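Local coordinates for bacteriocin (Pseudomonas syringae pv. tomato, PDB 4FZL), which is a colicin M-like bacteriocin that binds calcium and probably kills related bacteria by degrading the cell-wall precursor lipid II, at residues 121-126 against 168-173; 126-131 against 150-155. All coordinates share one frame; numbering follows the deposited sequence.

Contact 1: residues 121-126 against 168-173. With EDO (1,2-ethanediol), chain H; EDO (1,2-ethanediol), chain F; EDO (1,2-ethanediol), chain E.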
loop_
_atom_site.group_PDB
_atom_site.type_symbol
_atom_site.label_atom_id
_atom_site.label_comp_id
_atom_site.label_asym_id
_atom_site.label_seq_id
_atom_site.Cartn_x
_atom_site.Cartn_y
_atom_site.Cartn_z
ATOM N N LEU A 121 7.438 -7.654 -1.398
ATOM C CA LEU A 121 8.388 -8.269 -0.502
ATOM C C LEU A 121 9.406 -9.084 -1.363
ATOM O O LEU A 121 9.021 -9.837 -2.292
ATOM C CB LEU A 121 7.681 -9.185 0.494
ATOM C CG LEU A 121 6.810 -8.446 1.495
ATOM C CD1 LEU A 121 6.020 -9.447 2.261
ATOM C CD2 LEU A 121 7.580 -7.465 2.354
ATOM N N ASN A 122 10.623 -9.091 -0.886
ATOM C CA ASN A 122 11.685 -9.930 -1.437
ATOM C C ASN A 122 12.580 -10.369 -0.255
ATOM O O ASN A 122 13.700 -9.932 -0.093
ATOM C CB ASN A 122 12.380 -9.190 -2.589
ATOM C CG ASN A 122 13.367 -10.058 -3.313
ATOM O OD1 ASN A 122 13.244 -11.304 -3.375
ATOM N ND2 ASN A 122 14.306 -9.396 -3.991
ATOM N N VAL A 123 12.015 -11.242 0.584
ATOM C CA VAL A 123 12.606 -11.494 1.879
ATOM C C VAL A 123 13.816 -12.446 1.721
ATOM O O VAL A 123 13.688 -13.506 1.194
ATOM C CB VAL A 123 11.590 -12.080 2.856
ATOM C CG1 VAL A 123 12.176 -12.405 4.258
ATOM C CG2 VAL A 123 10.382 -11.122 2.998
ATOM N N ASP A 124 14.968 -12.022 2.234
ATOM C CA ASP A 124 16.179 -12.823 2.230
ATOM C C ASP A 124 16.310 -13.375 3.652
ATOM O O ASP A 124 16.835 -12.709 4.531
ATOM C CB ASP A 124 17.373 -11.924 1.857
ATOM C CG ASP A 124 18.725 -12.633 1.990
ATOM O OD1 ASP A 124 19.784 -11.926 2.027
ATOM O OD2 ASP A 124 18.739 -13.894 2.012
ATOM N N ILE A 125 15.753 -14.558 3.919
ATOM C CA ILE A 125 15.751 -15.101 5.274
ATOM C C ILE A 125 17.150 -15.287 5.868
ATOM O O ILE A 125 17.332 -15.161 7.064
ATOM C CB ILE A 125 15.022 -16.453 5.321
ATOM C CG1 ILE A 125 13.521 -16.233 5.049
ATOM C CG2 ILE A 125 15.292 -17.146 6.649
ATOM C CD1 ILE A 125 12.876 -17.302 4.165
ATOM N N ARG A 126 18.134 -15.605 5.021
ATOM C CA ARG A 126 19.478 -15.839 5.474
ATOM C C ARG A 126 20.014 -14.549 6.065
ATOM O O ARG A 126 20.848 -14.599 6.974
ATOM C CB ARG A 126 20.389 -16.298 4.330
ATOM C CG ARG A 126 20.026 -17.612 3.618
ATOM C CD ARG A 126 21.070 -18.024 2.578
ATOM N NE ARG A 126 22.396 -18.161 3.205
ATOM C CZ ARG A 126 22.723 -19.081 4.122
ATOM N NH1 ARG A 126 21.849 -20.005 4.538
ATOM N NH2 ARG A 126 23.950 -19.088 4.626
ATOM N N ILE A 168 6.098 -4.302 9.441
ATOM C CA ILE A 168 5.042 -5.266 9.600
ATOM C C ILE A 168 5.647 -6.477 10.283
ATOM O O ILE A 168 6.843 -6.549 10.513
ATOM C CB ILE A 168 4.455 -5.627 8.226
ATOM C CG1 ILE A 168 5.430 -6.263 7.247
ATOM C CG2 ILE A 168 3.750 -4.456 7.567
ATOM C CD1 ILE A 168 4.844 -6.738 5.944
ATOM N N THR A 169 4.817 -7.435 10.571
ATOM C CA THR A 169 5.288 -8.711 11.142
ATOM C C THR A 169 4.942 -9.764 10.095
ATOM O O THR A 169 3.819 -9.860 9.606
ATOM C CB THR A 169 4.663 -8.965 12.475
ATOM O OG1 THR A 169 4.831 -7.859 13.412
ATOM C CG2 THR A 169 5.156 -10.312 13.123
ATOM N N LEU A 170 5.950 -10.558 9.825
ATOM C CA LEU A 170 5.850 -11.695 8.938
ATOM C C LEU A 170 5.922 -12.997 9.697
ATOM O O LEU A 170 6.437 -13.067 10.852
ATOM C CB LEU A 170 6.952 -11.666 7.895
ATOM C CG LEU A 170 6.915 -10.445 6.969
ATOM C CD1 LEU A 170 8.056 -10.465 5.941
ATOM C CD2 LEU A 170 5.608 -10.389 6.210
ATOM N N ARG A 171 5.328 -14.020 9.078
ATOM C CA ARG A 171 5.403 -15.373 9.583
ATOM C C ARG A 171 6.047 -16.290 8.566
ATOM O O ARG A 171 5.670 -16.256 7.410
ATOM C CB ARG A 171 3.998 -15.901 9.871
ATOM C CG ARG A 171 3.902 -17.345 10.314
ATOM C CD ARG A 171 2.459 -17.652 10.554
ATOM N NE ARG A 171 2.240 -19.019 10.957
ATOM C CZ ARG A 171 1.051 -19.617 10.904
ATOM N NH1 ARG A 171 0.020 -19.004 10.310
ATOM N NH2 ARG A 171 0.928 -20.884 11.312
ATOM N N LEU A 172 7.046 -17.069 8.981
ATOM C CA LEU A 172 7.706 -18.059 8.148
ATOM C C LEU A 172 7.291 -19.408 8.675
ATOM O O LEU A 172 7.575 -19.742 9.850
ATOM C CB LEU A 172 9.238 -17.917 8.217
ATOM C CG LEU A 172 10.034 -18.836 7.281
ATOM C CD1 LEU A 172 9.791 -18.628 5.771
ATOM C CD2 LEU A 172 11.533 -18.703 7.660
ATOM N N VAL A 173 6.644 -20.209 7.822
ATOM C CA VAL A 173 6.075 -21.459 8.285
ATOM C C VAL A 173 6.348 -22.532 7.213
ATOM O O VAL A 173 6.115 -22.322 6.001
ATOM C CB VAL A 173 4.550 -21.315 8.606
ATOM C CG1 VAL A 173 3.772 -20.666 7.457
ATOM C CG2 VAL A 173 3.969 -22.670 8.936
HETATM C C1 EDO H . 16.839 -13.757 -1.144
HETATM O O1 EDO H . 17.130 -12.461 -1.704
HETATM C C2 EDO H . 15.407 -14.056 -1.542
HETATM O O2 EDO H . 15.222 -13.164 -2.680
HETATM C C1 EDO F . -3.061 -20.379 10.541
HETATM O O1 EDO F . -4.518 -20.182 10.770
HETATM C C2 EDO F . -2.619 -21.360 11.596
HETATM O O2 EDO F . -1.676 -22.388 11.269
HETATM C C1 EDO E . -0.072 -14.923 9.492
HETATM O O1 EDO E . -0.540 -16.270 9.320
HETATM C C2 EDO E . -1.078 -14.078 10.170
HETATM O O2 EDO E . -2.279 -13.963 9.431
#

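Contact 2: residues 126-131 against 150-155. With EDO (1,2-ethanediol), chain K.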
loop_
_atom_site.group_PDB
_atom_site.type_symbol
_atom_site.label_atom_id
_atom_site.label_comp_id
_atom_site.label_asym_id
_atom_site.label_seq_id
_atom_site.Cartn_x
_atom_site.Cartn_y
_atom_site.Cartn_z
ATOM N N ARG A 126 18.134 -15.605 5.021
ATOM C CA ARG A 126 19.478 -15.839 5.474
ATOM C C ARG A 126 20.014 -14.549 6.065
ATOM O O ARG A 126 20.848 -14.599 6.974
ATOM C CB ARG A 126 20.389 -16.298 4.330
ATOM C CG ARG A 126 20.026 -17.612 3.618
ATOM C CD ARG A 126 21.070 -18.024 2.578
ATOM N NE ARG A 126 22.396 -18.161 3.205
ATOM C CZ ARG A 126 22.723 -19.081 4.122
ATOM N NH1 ARG A 126 21.849 -20.005 4.538
ATOM N NH2 ARG A 126 23.950 -19.088 4.626
ATOM N N GLY A 127 19.433 -13.406 5.671
ATOM C CA GLY A 127 19.793 -12.105 6.251
ATOM C C GLY A 127 19.078 -11.711 7.535
ATOM O O GLY A 127 19.226 -10.598 7.973
ATOM N N ILE A 128 18.342 -12.653 8.164
ATOM C CA ILE A 128 17.502 -12.383 9.367
ATOM C C ILE A 128 17.951 -13.267 10.554
ATOM O O ILE A 128 17.510 -14.415 10.691
ATOM C CB ILE A 128 15.968 -12.590 9.081
ATOM C CG1 ILE A 128 15.549 -11.622 7.969
ATOM C CG2 ILE A 128 15.116 -12.380 10.342
ATOM C CD1 ILE A 128 14.102 -11.698 7.594
ATOM N N PRO A 129 18.824 -12.744 11.433
ATOM C CA PRO A 129 19.410 -13.602 12.466
ATOM C C PRO A 129 18.446 -14.301 13.405
ATOM O O PRO A 129 18.628 -15.491 13.679
ATOM C CB PRO A 129 20.294 -12.625 13.266
ATOM C CG PRO A 129 20.682 -11.615 12.269
ATOM C CD PRO A 129 19.452 -11.408 11.445
ATOM N N ASP A 130 17.425 -13.625 13.909
ATOM C CA ASP A 130 16.543 -14.358 14.827
ATOM C C ASP A 130 15.937 -15.583 14.124
ATOM O O ASP A 130 15.749 -16.588 14.777
ATOM C CB ASP A 130 15.445 -13.490 15.477
ATOM C CG ASP A 130 15.999 -12.481 16.494
ATOM O OD1 ASP A 130 17.215 -12.510 16.849
ATOM O OD2 ASP A 130 15.201 -11.640 16.952
ATOM N N VAL A 131 15.655 -15.528 12.811
ATOM C CA VAL A 131 15.110 -16.700 12.066
ATOM C C VAL A 131 16.181 -17.756 11.794
ATOM O O VAL A 131 15.982 -18.958 12.032
ATOM C CB VAL A 131 14.367 -16.284 10.774
ATOM C CG1 VAL A 131 14.041 -17.481 9.890
ATOM C CG2 VAL A 131 13.111 -15.485 11.127
ATOM N N PHE A 150 8.579 -12.628 12.652
ATOM C CA PHE A 150 9.636 -11.604 12.689
ATOM C C PHE A 150 9.179 -10.239 12.162
ATOM O O PHE A 150 8.365 -10.190 11.221
ATOM C CB PHE A 150 10.921 -12.068 11.977
ATOM C CG PHE A 150 10.732 -12.384 10.528
ATOM C CD1 PHE A 150 11.076 -11.495 9.512
ATOM C CD2 PHE A 150 10.213 -13.608 10.185
ATOM C CE1 PHE A 150 10.901 -11.864 8.175
ATOM C CE2 PHE A 150 10.024 -13.968 8.862
ATOM C CZ PHE A 150 10.351 -13.090 7.853
ATOM N N ALA A 151 9.725 -9.170 12.751
ATOM C CA ALA A 151 9.472 -7.831 12.256
ATOM C C ALA A 151 10.207 -7.628 10.981
ATOM O O ALA A 151 11.332 -8.126 10.812
ATOM C CB ALA A 151 9.899 -6.771 13.286
ATOM N N TYR A 152 9.617 -6.830 10.102
ATOM C CA TYR A 152 10.226 -6.570 8.826
ATOM C C TYR A 152 9.956 -5.143 8.386
ATOM O O TYR A 152 8.836 -4.719 8.317
ATOM C CB TYR A 152 9.668 -7.520 7.772
ATOM C CG TYR A 152 10.484 -7.633 6.496
ATOM C CD1 TYR A 152 11.679 -8.370 6.463
ATOM C CD2 TYR A 152 10.071 -7.006 5.337
ATOM C CE1 TYR A 152 12.406 -8.474 5.293
ATOM C CE2 TYR A 152 10.784 -7.122 4.171
ATOM C CZ TYR A 152 11.968 -7.840 4.177
ATOM O OH TYR A 152 12.697 -7.992 3.044
ATOM N N ASP A 153 11.032 -4.456 8.012
ATOM C CA ASP A 153 10.954 -3.090 7.500
ATOM C C ASP A 153 10.746 -3.223 5.997
ATOM O O ASP A 153 11.659 -3.557 5.196
ATOM C CB ASP A 153 12.227 -2.344 7.852
ATOM C CG ASP A 153 12.218 -0.887 7.411
ATOM O OD1 ASP A 153 11.531 -0.538 6.429
ATOM O OD2 ASP A 153 12.883 -0.092 8.097
ATOM N N VAL A 154 9.534 -2.915 5.581
ATOM C CA VAL A 154 9.133 -3.114 4.249
ATOM C C VAL A 154 9.982 -2.264 3.271
ATOM O O VAL A 154 10.127 -2.549 2.094
ATOM C CB VAL A 154 7.624 -2.743 4.193
ATOM C CG1 VAL A 154 7.214 -2.699 2.831
ATOM C CG2 VAL A 154 6.832 -3.730 5.002
ATOM N N GLY A 155 10.544 -1.186 3.835
ATOM C CA GLY A 155 11.452 -0.376 3.097
ATOM C C GLY A 155 12.700 -1.072 2.645
ATOM O O GLY A 155 13.311 -0.584 1.719
HETATM C C1 EDO K . 15.127 -6.831 7.117
HETATM O O1 EDO K . 15.213 -7.635 8.293
HETATM C C2 EDO K . 13.969 -5.830 7.298
HETATM O O2 EDO K . 13.685 -5.496 8.612
#

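Contact 1: residues 121-126 against 168-173
Leu121, Val123 and Ile125 turn from the 121-126 loop toward Leu170 and Leu172 on strand 167-178, and together they illustrate how a loop can be fitted to a sheet by apolar side chains. Leu170 stands up from the strand as a fork whose two prongs have separate partners. Its CD2 meets CD1 of Leu121 tip to tip at 4.1 Å, while its CD1 lies 3.8 Å from CG2 of Val123, the two side chains sliding past each other in opposite directions. Val123 can offer this methyl because CG1 takes the place anti to the backbone N (chi1 179°), leaving CG2 to fill the flank of the leucine.

The second bump is the end of Ile125, which drives into the fork of Leu172. Its CD1 is 3.7 Å from CD1 and 4.0 Å from CD2 of that leucine, and so rests in the notch between the two methyls. Val131 and Val234 also border this pair, so the notch belongs to a wider apolar layer closed by helix 129-135 and strand 232-238.

Asn122 and Arg171 face outward instead, toward 1,2-ethanediols that probably come from the crystallisation medium. OD1 of Asn122 accepts a hydrogen bond of 2.8 Å from O2 of one. The extended chain of Arg171 carries its guanidinium to two more: NH1 binds one through O1 and NH2 the other through O2, the latter bond almost straight at 175°, while NE makes a salt bridge with Asp147.

No hydrogen bond joins loop and strand, whose CA atoms remain 9.0 Å apart even between Ile125 and Leu172. The chemistry implies a join that rests on hydrophobic burial and dispersion, in which the fit of methyl to fork probably fixes how the loop lies on the strand.

Contact 2: residues 126-131 against 150-155
Ile128 projects its terminal methyl at Phe150, and is the first of two residues of 126-131 to touch strand 142-153. The side chain is extended (chi2 180°) and crosses that of Phe150 at about a right angle, setting CD1 only 3.3 Å from CE1 of the ring, a tight approach that comes in obliquely. The same methyl lies at the edge of the Tyr152 ring, 4.3 Å from its CD1, and thus fills the angle between two aromatic groups. Ile128 also occupies the N-cap position of helix 129-135, where its O receives a weak bond from the backbone N of Val131.

A few residues on, at Val131, the helix turns a side chain back to the strand. CG2 approaches Phe150 CD2 at 3.6 Å, again obliquely. Both methyls lie on the same side of the ring plane, Ile128 by CD1 and CE1, Val131 by CD2 and CG. With CG between its own backbone N and carbonyl carbon (chi1 61°), the phenylalanine ring is placed where both reach it.

Beyond Phe150, CD1 of Tyr152 lies in the plane of the phenylalanine ring, and a 1,2-ethanediol sets C2 over one tyrosine face, 3.5 Å above the plane. That diol accepts from Asp153 N through O2 (2.9 Å), and the tyrosine OH is bonded to Asp157. The strand ends in an Asx turn, Asp153 OD1 accepting from Gly155 N.

An isoleucine and a valine at the start of a short helix, laid against aromatic residues of a strand, make a helix-on-sheet interface, here within the colicin M family region.

How the contacts relate
The centres of the two contacts lie 6 Å apart, on adjacent strands of one mixed sheet: 167-178 serves contact 1, and its antiparallel neighbour 142-153 serves contact 2. Backbone bonds join them directly, with Leu170 N 2.8 Å from Phe150 O. Along the chain the order is nested, contact 2 falling inside the loop that contact 1 closes, and Arg126 is common to both. The 121-131 run thus covers both strands, with loop and helix start each touching the two. Val131 is the residue through which the contacts meet, making one continuous apolar layer under the loop and helix start, beside the end of the sheet where Asn167 binds calcium.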